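PDB 3H2G: esterase from Xanthomonas oryzae pv. oryzae, which hydrolyses ester bonds as a cell wall-degrading enzyme that the bacterium uses in its pathogenesis on rice. Local coordinates for residues Thr14-Leu25 / Ile100-Thr111; Ser64-Gly72 / Val110-Val121. All coordinates share one frame; numbering follows the deposited sequence.

From the N terminus, the chain runs along the edge strand 7-16 into helix 18-26, adds the next two strands, 43-54 and 60-71, and later reaches helices 96-102 and 108-114 and strand 119-123. Contact 1 closes the longer loop, bringing Thr14-Leu25 against Ile100-Thr111. Contact 2 closes a shorter one, from Ser64-Gly72 to Val110-Val121. Their segments alternate along the chain, so the two loops cross and neither nests in the other. Helix 108-114 serves both: Val110 and Thr111 meet the N-terminal segment, while Val110 and Ala114 lie on strand 60-71. Through this helix the contacts join the N-terminal strand and helix to strands 60-71 and 119-123.

Contact 1 (Thr14-Leu25 / Ile100-Thr111); sequences TSYTRDAISAML and IRDAKGDDPLVT
Tyr16, the last residue of the edge strand 7-16, lays its ring on the glycine-containing turn after helix 96-102 in a largely apolar contact at the sheet margin. Gly105 CA sits over one ring face, 3.6 Å from the centroid and 19° off the normal, a CH-pi contact. With CG beside its own backbone N (chi1 -52°), Tyr16 sends the ring across the turn. A water in the ring plane lies a short 2.5 Å from Tyr16 OH and donates to Arg101 O at 2.7 Å. In the turn, a Schellman motif with Lys104 at positive phi overlaps a type I' turn from Ala103 to Asp106; Asp107 then N-caps helix 108-114, in an arrangement consistent with the α/β-hydrolase fold. Helix 18-26, N-capped by Thr17, packs against both the turn and the start of helix 108-114. Toward the turn, Met24 bends at chi3 (-84°), which sets CE 3.5 Å from Gly105 O, while its SD rests against Asp106 CA. Toward the helix, Ile21 divides its branches: CD1 touches Val110 CG1 at 3.9 Å, and CG2 lies by Thr111 CA. Leu25 slides past Thr111 in the opposite direction, its CD2 3.8 Å from Thr111 CB. Nearer the start of the segment, Thr14 CG2 meets Arg101 CG at 3.9 Å.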
loop_
_atom_site.group_PDB
_atom_site.type_symbol
_atom_site.label_atom_id
_atom_site.label_comp_id
_atom_site.label_asym_id
_atom_site.label_seq_id
_atom_site.Cartn_x
_atom_site.Cartn_y
_atom_site.Cartn_z
ATOM N N THR A 14 12.889 -18.626 5.756
ATOM C CA THR A 14 14.162 -18.461 6.448
ATOM C C THR A 14 13.955 -17.659 7.727
ATOM O O THR A 14 12.834 -17.253 8.041
ATOM C CB THR A 14 15.177 -17.711 5.546
ATOM O OG1 THR A 14 16.453 -17.639 6.197
ATOM C CG2 THR A 14 14.687 -16.300 5.262
ATOM N N SER A 15 15.035 -17.447 8.470
ATOM C CA SER A 15 14.979 -16.676 9.706
ATOM C C SER A 15 16.247 -15.844 9.806
ATOM O O SER A 15 17.296 -16.234 9.291
ATOM C CB SER A 15 14.879 -17.600 10.927
ATOM O OG SER A 15 13.691 -18.369 10.887
ATOM N N TYR A 16 16.143 -14.694 10.461
ATOM C CA TYR A 16 17.288 -13.808 10.643
ATOM C C TYR A 16 17.512 -13.607 12.131
ATOM O O TYR A 16 16.561 -13.415 12.884
ATOM C CB TYR A 16 17.028 -12.462 9.969
ATOM C CG TYR A 16 16.603 -12.619 8.536
ATOM C CD1 TYR A 16 15.305 -12.304 8.134
ATOM C CD2 TYR A 16 17.480 -13.145 7.588
ATOM C CE1 TYR A 16 14.890 -12.513 6.824
ATOM C CE2 TYR A 16 17.074 -13.361 6.276
ATOM C CZ TYR A 16 15.779 -13.044 5.901
ATOM O OH TYR A 16 15.371 -13.278 4.609
ATOM N N THR A 17 18.771 -13.653 12.551
ATOM C CA THR A 17 19.103 -13.489 13.959
ATOM C C THR A 17 19.011 -12.034 14.400
ATOM O O THR A 17 19.100 -11.114 13.588
ATOM C CB THR A 17 20.532 -13.972 14.264
ATOM O OG1 THR A 17 21.471 -13.095 13.632
ATOM C CG2 THR A 17 20.739 -15.391 13.750
ATOM N N ARG A 18 18.834 -11.841 15.701
ATOM C CA ARG A 18 18.752 -10.505 16.265
ATOM C C ARG A 18 20.034 -9.735 15.948
ATOM O O ARG A 18 19.982 -8.567 15.570
ATOM C CB ARG A 18 18.565 -10.586 17.781
ATOM C CG ARG A 18 18.365 -9.239 18.450
ATOM C CD ARG A 18 18.283 -9.357 19.970
ATOM N NE ARG A 18 19.599 -9.370 20.605
ATOM C CZ ARG A 18 20.421 -10.415 20.626
ATOM N NH1 ARG A 18 20.073 -11.556 20.050
ATOM N NH2 ARG A 18 21.599 -10.314 21.228
ATOM N N ASP A 19 21.183 -10.396 16.090
ATOM C CA ASP A 19 22.465 -9.741 15.823
ATOM C C ASP A 19 22.653 -9.362 14.358
ATOM O O ASP A 19 23.193 -8.297 14.052
ATOM C CB ASP A 19 23.637 -10.625 16.270
ATOM C CG ASP A 19 23.713 -10.780 17.779
ATOM O OD1 ASP A 19 23.241 -9.875 18.500
ATOM O OD2 ASP A 19 24.260 -11.804 18.242
ATOM N N ALA A 20 22.223 -10.236 13.454
ATOM C CA ALA A 20 22.342 -9.962 12.025
ATOM C C ALA A 20 21.523 -8.715 11.694
ATOM O O ALA A 20 21.950 -7.864 10.913
ATOM C CB ALA A 20 21.838 -11.154 11.217
ATOM N N ILE A 21 20.344 -8.609 12.297
ATOM C CA ILE A 21 19.479 -7.460 12.066
ATOM C C ILE A 21 20.111 -6.194 12.652
ATOM O O ILE A 21 20.102 -5.142 12.017
ATOM C CB ILE A 21 18.073 -7.700 12.674
ATOM C CG1 ILE A 21 17.398 -8.867 11.937
ATOM C CG2 ILE A 21 17.221 -6.436 12.559
ATOM C CD1 ILE A 21 16.060 -9.297 12.514
ATOM N N SER A 22 20.672 -6.297 13.854
ATOM C CA SER A 22 21.321 -5.150 14.481
ATOM C C SER A 22 22.479 -4.672 13.615
ATOM O O SER A 22 22.735 -3.473 13.506
ATOM C CB SER A 22 21.849 -5.514 15.872
ATOM O OG SER A 22 20.795 -5.642 16.804
ATOM N N ALA A 23 23.179 -5.618 12.996
ATOM C CA ALA A 23 24.305 -5.280 12.133
ATOM C C ALA A 23 23.827 -4.451 10.941
ATOM O O ALA A 23 24.491 -3.496 10.536
ATOM C CB ALA A 23 24.998 -6.550 11.654
ATOM N N MET A 24 22.675 -4.808 10.378
ATOM C CA MET A 24 22.145 -4.048 9.250
ATOM C C MET A 24 21.736 -2.651 9.713
ATOM O O MET A 24 21.861 -1.683 8.965
ATOM C CB MET A 24 20.942 -4.762 8.617
ATOM C CG MET A 24 21.288 -6.043 7.866
ATOM S SD MET A 24 19.900 -6.711 6.899
ATOM C CE MET A 24 19.020 -7.645 8.166
ATOM N N LEU A 25 21.251 -2.551 10.948
ATOM C CA LEU A 25 20.826 -1.267 11.506
ATOM C C LEU A 25 22.016 -0.367 11.834
ATOM O O LEU A 25 21.922 0.856 11.746
ATOM C CB LEU A 25 19.997 -1.488 12.776
ATOM C CG LEU A 25 18.626 -2.157 12.623
ATOM C CD1 LEU A 25 18.062 -2.486 13.997
ATOM C CD2 LEU A 25 17.684 -1.239 11.861
ATOM N N ILE A 100 11.820 -10.498 0.363
ATOM C CA ILE A 100 12.545 -10.293 1.614
ATOM C C ILE A 100 13.622 -11.368 1.730
ATOM O O ILE A 100 14.746 -11.102 2.159
ATOM C CB ILE A 100 11.592 -10.367 2.828
ATOM C CG1 ILE A 100 10.623 -9.180 2.788
ATOM C CG2 ILE A 100 12.388 -10.371 4.130
ATOM C CD1 ILE A 100 9.613 -9.161 3.915
ATOM N N ARG A 101 13.277 -12.585 1.326
ATOM C CA ARG A 101 14.224 -13.689 1.375
ATOM C C ARG A 101 15.396 -13.377 0.442
ATOM O O ARG A 101 16.556 -13.570 0.810
ATOM C CB ARG A 101 13.535 -14.991 0.954
ATOM C CG ARG A 101 14.291 -16.245 1.365
ATOM C CD ARG A 101 15.131 -16.823 0.240
ATOM N NE ARG A 101 14.346 -17.677 -0.650
ATOM C CZ ARG A 101 13.595 -17.237 -1.652
ATOM N NH1 ARG A 101 13.522 -15.939 -1.909
ATOM N NH2 ARG A 101 12.913 -18.097 -2.399
ATOM N N ASP A 102 15.096 -12.883 -0.756
ATOM C CA ASP A 102 16.147 -12.537 -1.710
ATOM C C ASP A 102 17.041 -11.433 -1.159
ATOM O O ASP A 102 18.252 -11.429 -1.393
ATOM C CB ASP A 102 15.557 -12.064 -3.044
ATOM C CG ASP A 102 14.800 -13.155 -3.772
ATOM O OD1 ASP A 102 15.055 -14.346 -3.498
ATOM O OD2 ASP A 102 13.958 -12.815 -4.632
ATOM N N ALA A 103 16.439 -10.494 -0.435
ATOM C CA ALA A 103 17.178 -9.373 0.142
ATOM C C ALA A 103 17.882 -9.774 1.438
ATOM O O ALA A 103 18.497 -8.945 2.103
ATOM C CB ALA A 103 16.231 -8.204 0.400
ATOM N N LYS A 104 17.785 -11.052 1.784
ATOM C CA LYS A 104 18.398 -11.577 2.996
ATOM C C LYS A 104 18.085 -10.734 4.234
ATOM O O LYS A 104 18.979 -10.372 5.003
ATOM C CB LYS A 104 19.911 -11.714 2.789
ATOM C CG LYS A 104 20.259 -12.693 1.666
ATOM C CD LYS A 104 21.756 -12.908 1.504
ATOM C CE LYS A 104 22.034 -13.927 0.402
ATOM N NZ LYS A 104 23.486 -14.239 0.266
ATOM N N GLY A 105 16.803 -10.422 4.412
ATOM C CA GLY A 105 16.364 -9.656 5.569
ATOM C C GLY A 105 16.463 -8.143 5.490
ATOM O O GLY A 105 15.995 -7.444 6.395
ATOM N N ASP A 106 17.063 -7.633 4.418
ATOM C CA ASP A 106 17.227 -6.194 4.250
ATOM C C ASP A 106 15.943 -5.505 3.790
ATOM O O ASP A 106 15.796 -5.136 2.626
ATOM C CB ASP A 106 18.373 -5.920 3.267
ATOM C CG ASP A 106 18.548 -4.444 2.966
ATOM O OD1 ASP A 106 18.277 -3.610 3.858
ATOM O OD2 ASP A 106 18.976 -4.123 1.837
ATOM N N ASP A 107 15.014 -5.345 4.727
ATOM C CA ASP A 107 13.728 -4.702 4.468
ATOM C C ASP A 107 13.288 -4.092 5.791
ATOM O O ASP A 107 13.377 -4.740 6.836
ATOM C CB ASP A 107 12.689 -5.729 4.012
ATOM C CG ASP A 107 11.392 -5.080 3.555
ATOM O OD1 ASP A 107 11.307 -4.688 2.374
ATOM O OD2 ASP A 107 10.467 -4.946 4.381
ATOM N N PRO A 108 12.798 -2.843 5.770
ATOM C CA PRO A 108 12.368 -2.211 7.021
ATOM C C PRO A 108 11.291 -2.963 7.806
ATOM O O PRO A 108 11.187 -2.801 9.021
ATOM C CB PRO A 108 11.926 -0.816 6.573
ATOM C CG PRO A 108 11.467 -1.039 5.163
ATOM C CD PRO A 108 12.522 -1.971 4.613
ATOM N N LEU A 109 10.486 -3.780 7.132
ATOM C CA LEU A 109 9.464 -4.530 7.856
ATOM C C LEU A 109 10.155 -5.488 8.817
ATOM O O LEU A 109 9.663 -5.754 9.912
ATOM C CB LEU A 109 8.567 -5.317 6.898
ATOM C CG LEU A 109 7.665 -4.490 5.977
ATOM C CD1 LEU A 109 6.740 -5.430 5.223
ATOM C CD2 LEU A 109 6.859 -3.482 6.791
ATOM N N VAL A 110 11.305 -6.003 8.400
ATOM C CA VAL A 110 12.074 -6.917 9.238
ATOM C C VAL A 110 12.911 -6.164 10.272
ATOM O O VAL A 110 12.820 -6.425 11.470
ATOM C CB VAL A 110 13.043 -7.781 8.392
ATOM C CG1 VAL A 110 13.997 -8.548 9.307
ATOM C CG2 VAL A 110 12.258 -8.748 7.521
ATOM N N THR A 111 13.716 -5.223 9.796
ATOM C CA THR A 111 14.623 -4.468 10.654
ATOM C C THR A 111 14.034 -3.462 11.629
ATOM O O THR A 111 14.613 -3.224 12.688
ATOM C CB THR A 111 15.689 -3.732 9.806
ATOM O OG1 THR A 111 15.067 -2.697 9.032
ATOM C CG2 THR A 111 16.374 -4.705 8.865
HETATM O O HOH W 1 17.010 -14.552 3.244
#

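Contact 2 (Ser64-Gly72 / Val110-Val121)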
loop_
_atom_site.group_PDB
_atom_site.type_symbol
_atom_site.label_atom_id
_atom_site.label_comp_id
_atom_site.label_asym_id
_atom_site.label_seq_id
_atom_site.Cartn_x
_atom_site.Cartn_y
_atom_site.Cartn_z
ATOM N N SER A 64 -1.933 -14.399 -1.974
ATOM C CA SER A 64 -0.787 -14.850 -1.202
ATOM C C SER A 64 -0.410 -13.751 -0.216
ATOM O O SER A 64 -0.932 -12.636 -0.287
ATOM C CB SER A 64 0.388 -15.179 -2.133
ATOM O OG SER A 64 0.748 -14.069 -2.942
ATOM N N GLY A 65 0.478 -14.064 0.718
ATOM C CA GLY A 65 0.868 -13.061 1.687
ATOM C C GLY A 65 2.174 -13.383 2.370
ATOM O O GLY A 65 2.724 -14.467 2.191
ATOM N N VAL A 66 2.673 -12.425 3.145
ATOM C CA VAL A 66 3.915 -12.599 3.877
ATOM C C VAL A 66 3.596 -12.489 5.364
ATOM O O VAL A 66 2.710 -11.736 5.766
ATOM C CB VAL A 66 4.967 -11.519 3.479
ATOM C CG1 VAL A 66 4.411 -10.118 3.722
ATOM C CG2 VAL A 66 6.248 -11.724 4.270
ATOM N N LEU A 67 4.306 -13.267 6.172
ATOM C CA LEU A 67 4.109 -13.257 7.617
ATOM C C LEU A 67 5.474 -13.234 8.285
ATOM O O LEU A 67 6.290 -14.127 8.060
ATOM C CB LEU A 67 3.334 -14.505 8.060
ATOM C CG LEU A 67 3.282 -14.817 9.564
ATOM C CD1 LEU A 67 2.579 -13.689 10.306
ATOM C CD2 LEU A 67 2.546 -16.139 9.783
ATOM N N LEU A 68 5.721 -12.205 9.088
ATOM C CA LEU A 68 6.987 -12.072 9.807
ATOM C C LEU A 68 6.694 -12.325 11.279
ATOM O O LEU A 68 5.849 -11.654 11.875
ATOM C CB LEU A 68 7.570 -10.669 9.605
ATOM C CG LEU A 68 7.786 -10.259 8.143
ATOM C CD1 LEU A 68 8.370 -8.850 8.077
ATOM C CD2 LEU A 68 8.719 -11.254 7.462
ATOM N N ILE A 69 7.385 -13.302 11.858
ATOM C CA ILE A 69 7.170 -13.665 13.256
ATOM C C ILE A 69 8.397 -13.401 14.117
ATOM O O ILE A 69 9.484 -13.908 13.832
ATOM C CB ILE A 69 6.808 -15.164 13.380
ATOM C CG1 ILE A 69 5.634 -15.494 12.456
ATOM C CG2 ILE A 69 6.464 -15.503 14.827
ATOM C CD1 ILE A 69 5.252 -16.968 12.452
ATOM N N PRO A 70 8.238 -12.603 15.186
ATOM C CA PRO A 70 9.358 -12.296 16.079
ATOM C C PRO A 70 9.529 -13.408 17.111
ATOM O O PRO A 70 8.602 -14.177 17.366
ATOM C CB PRO A 70 8.927 -10.985 16.724
ATOM C CG PRO A 70 7.453 -11.195 16.885
ATOM C CD PRO A 70 7.050 -11.807 15.549
ATOM N N GLY A 71 10.718 -13.482 17.696
ATOM C CA GLY A 71 10.994 -14.486 18.709
ATOM C C GLY A 71 12.371 -14.236 19.288
ATOM O O GLY A 71 13.157 -13.490 18.704
ATOM N N GLY A 72 12.671 -14.837 20.436
ATOM C CA GLY A 72 13.983 -14.644 21.030
ATOM C C GLY A 72 13.960 -14.507 22.539
ATOM O O GLY A 72 12.931 -14.176 23.122
ATOM N N VAL A 110 11.305 -6.003 8.400
ATOM C CA VAL A 110 12.074 -6.917 9.238
ATOM C C VAL A 110 12.911 -6.164 10.272
ATOM O O VAL A 110 12.820 -6.425 11.470
ATOM C CB VAL A 110 13.043 -7.781 8.392
ATOM C CG1 VAL A 110 13.997 -8.548 9.307
ATOM C CG2 VAL A 110 12.258 -8.748 7.521
ATOM N N THR A 111 13.716 -5.223 9.796
ATOM C CA THR A 111 14.623 -4.468 10.654
ATOM C C THR A 111 14.034 -3.462 11.629
ATOM O O THR A 111 14.613 -3.224 12.688
ATOM C CB THR A 111 15.689 -3.732 9.806
ATOM O OG1 THR A 111 15.067 -2.697 9.032
ATOM C CG2 THR A 111 16.374 -4.705 8.865
ATOM N N ARG A 112 12.891 -2.872 11.295
ATOM C CA ARG A 112 12.298 -1.866 12.171
ATOM C C ARG A 112 11.071 -2.303 12.959
ATOM O O ARG A 112 10.808 -1.776 14.035
ATOM C CB ARG A 112 11.915 -0.630 11.355
ATOM C CG ARG A 112 13.043 -0.035 10.542
ATOM C CD ARG A 112 14.125 0.550 11.429
ATOM N NE ARG A 112 15.140 1.226 10.626
ATOM C CZ ARG A 112 16.096 2.002 11.123
ATOM N NH1 ARG A 112 16.175 2.207 12.433
ATOM N NH2 ARG A 112 16.963 2.586 10.307
ATOM N N LEU A 113 10.316 -3.254 12.421
ATOM C CA LEU A 113 9.090 -3.692 13.078
ATOM C C LEU A 113 9.125 -5.097 13.680
ATOM O O LEU A 113 8.976 -5.256 14.894
ATOM C CB LEU A 113 7.927 -3.563 12.090
ATOM C CG LEU A 113 7.644 -2.118 11.644
ATOM C CD1 LEU A 113 6.626 -2.110 10.521
ATOM C CD2 LEU A 113 7.142 -1.299 12.833
ATOM N N ALA A 114 9.314 -6.112 12.844
ATOM C CA ALA A 114 9.351 -7.486 13.341
ATOM C C ALA A 114 10.473 -7.676 14.359
ATOM O O ALA A 114 10.328 -8.429 15.325
ATOM C CB ALA A 114 9.531 -8.464 12.179
ATOM N N SER A 115 11.591 -6.990 14.139
ATOM C CA SER A 115 12.743 -7.100 15.029
ATOM C C SER A 115 12.466 -6.484 16.391
ATOM O O SER A 115 13.241 -6.669 17.331
ATOM C CB SER A 115 13.953 -6.407 14.413
ATOM O OG SER A 115 13.768 -5.001 14.406
ATOM N N GLN A 116 11.367 -5.743 16.489
ATOM C CA GLN A 116 10.991 -5.100 17.738
ATOM C C GLN A 116 9.778 -5.754 18.396
ATOM O O GLN A 116 9.213 -5.208 19.347
ATOM C CB GLN A 116 10.717 -3.611 17.504
ATOM C CG GLN A 116 11.947 -2.798 17.125
ATOM C CD GLN A 116 13.087 -2.937 18.124
ATOM O OE1 GLN A 116 12.865 -3.063 19.332
ATOM N NE2 GLN A 116 14.318 -2.896 17.625
ATOM N N GLY A 117 9.365 -6.909 17.883
ATOM C CA GLY A 117 8.243 -7.615 18.483
ATOM C C GLY A 117 6.899 -7.512 17.790
ATOM O O GLY A 117 5.894 -7.975 18.324
ATOM N N TYR A 118 6.866 -6.900 16.613
ATOM C CA TYR A 118 5.616 -6.776 15.876
ATOM C C TYR A 118 5.429 -7.934 14.904
ATOM O O TYR A 118 6.316 -8.231 14.109
ATOM C CB TYR A 118 5.578 -5.470 15.073
ATOM C CG TYR A 118 5.451 -4.214 15.901
ATOM C CD1 TYR A 118 6.567 -3.630 16.498
ATOM C CD2 TYR A 118 4.209 -3.608 16.087
ATOM C CE1 TYR A 118 6.450 -2.470 17.260
ATOM C CE2 TYR A 118 4.078 -2.449 16.852
ATOM C CZ TYR A 118 5.202 -1.887 17.432
ATOM O OH TYR A 118 5.081 -0.747 18.189
ATOM N N VAL A 119 4.283 -8.604 14.977
ATOM C CA VAL A 119 3.999 -9.672 14.028
ATOM C C VAL A 119 3.495 -8.891 12.819
ATOM O O VAL A 119 2.592 -8.062 12.945
ATOM C CB VAL A 119 2.893 -10.623 14.540
ATOM C CG1 VAL A 119 2.502 -11.612 13.445
ATOM C CG2 VAL A 119 3.391 -11.383 15.758
ATOM N N VAL A 120 4.092 -9.127 11.656
ATOM C CA VAL A 120 3.701 -8.394 10.461
ATOM C C VAL A 120 3.076 -9.293 9.406
ATOM O O VAL A 120 3.648 -10.312 9.032
ATOM C CB VAL A 120 4.916 -7.666 9.837
ATOM C CG1 VAL A 120 4.465 -6.825 8.645
ATOM C CG2 VAL A 120 5.589 -6.785 10.876
ATOM N N VAL A 121 1.895 -8.903 8.937
ATOM C CA VAL A 121 1.187 -9.662 7.914
ATOM C C VAL A 121 0.834 -8.746 6.753
ATOM O O VAL A 121 0.260 -7.677 6.952
ATOM C CB VAL A 121 -0.128 -10.261 8.449
ATOM C CG1 VAL A 121 -0.789 -11.097 7.355
ATOM C CG2 VAL A 121 0.142 -11.106 9.680
#
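Strand 60-71 pairs antiparallel with strand 119-123 inside the mixed sheet, and helix 108-114 packs on one face of it, in an arrangement consistent with the α/β-hydrolase fold. Backbone bonds define the register. Leu68 and Val120 form a hydrogen-bonded pair, with Leu68 N to Val120 O at 2.8 Å (167° at the hydrogen) and Val120 N returning to Leu68 O at 3.1 Å, both in the carbonyl plane. Leu67 and Val121 are the neighbouring non-hydrogen-bonded pair, with CA-H...O contacts from Leu67 CA to Val120 O and Val121 CA to Val66 O. On the face under helix 108-114, Leu68 lies beside Val120 and points the same way; its CB meets Ala114 CB at 3.9 Å, and its CD1 touches Val110 CG2, the two side chains crossing at about a right angle. The other face, with Leu67 and Val121, is covered by helix 141-162. There Leu67 turns CG anti to its N (chi1 168°), which lets CD1 meet Val121 CG2 at 3.6 Å and Val119 CG1 at 3.8 Å. Helix 108-114 ends in a Schellman motif with Gly117 at positive phi, where Tyr118 N bonds to Leu113 O and Gly117 N to Ala114 O. The Pro70 ring fits against this turn: CD touches Val119 CG2, and CB approaches Ala114 O to 3.2 Å.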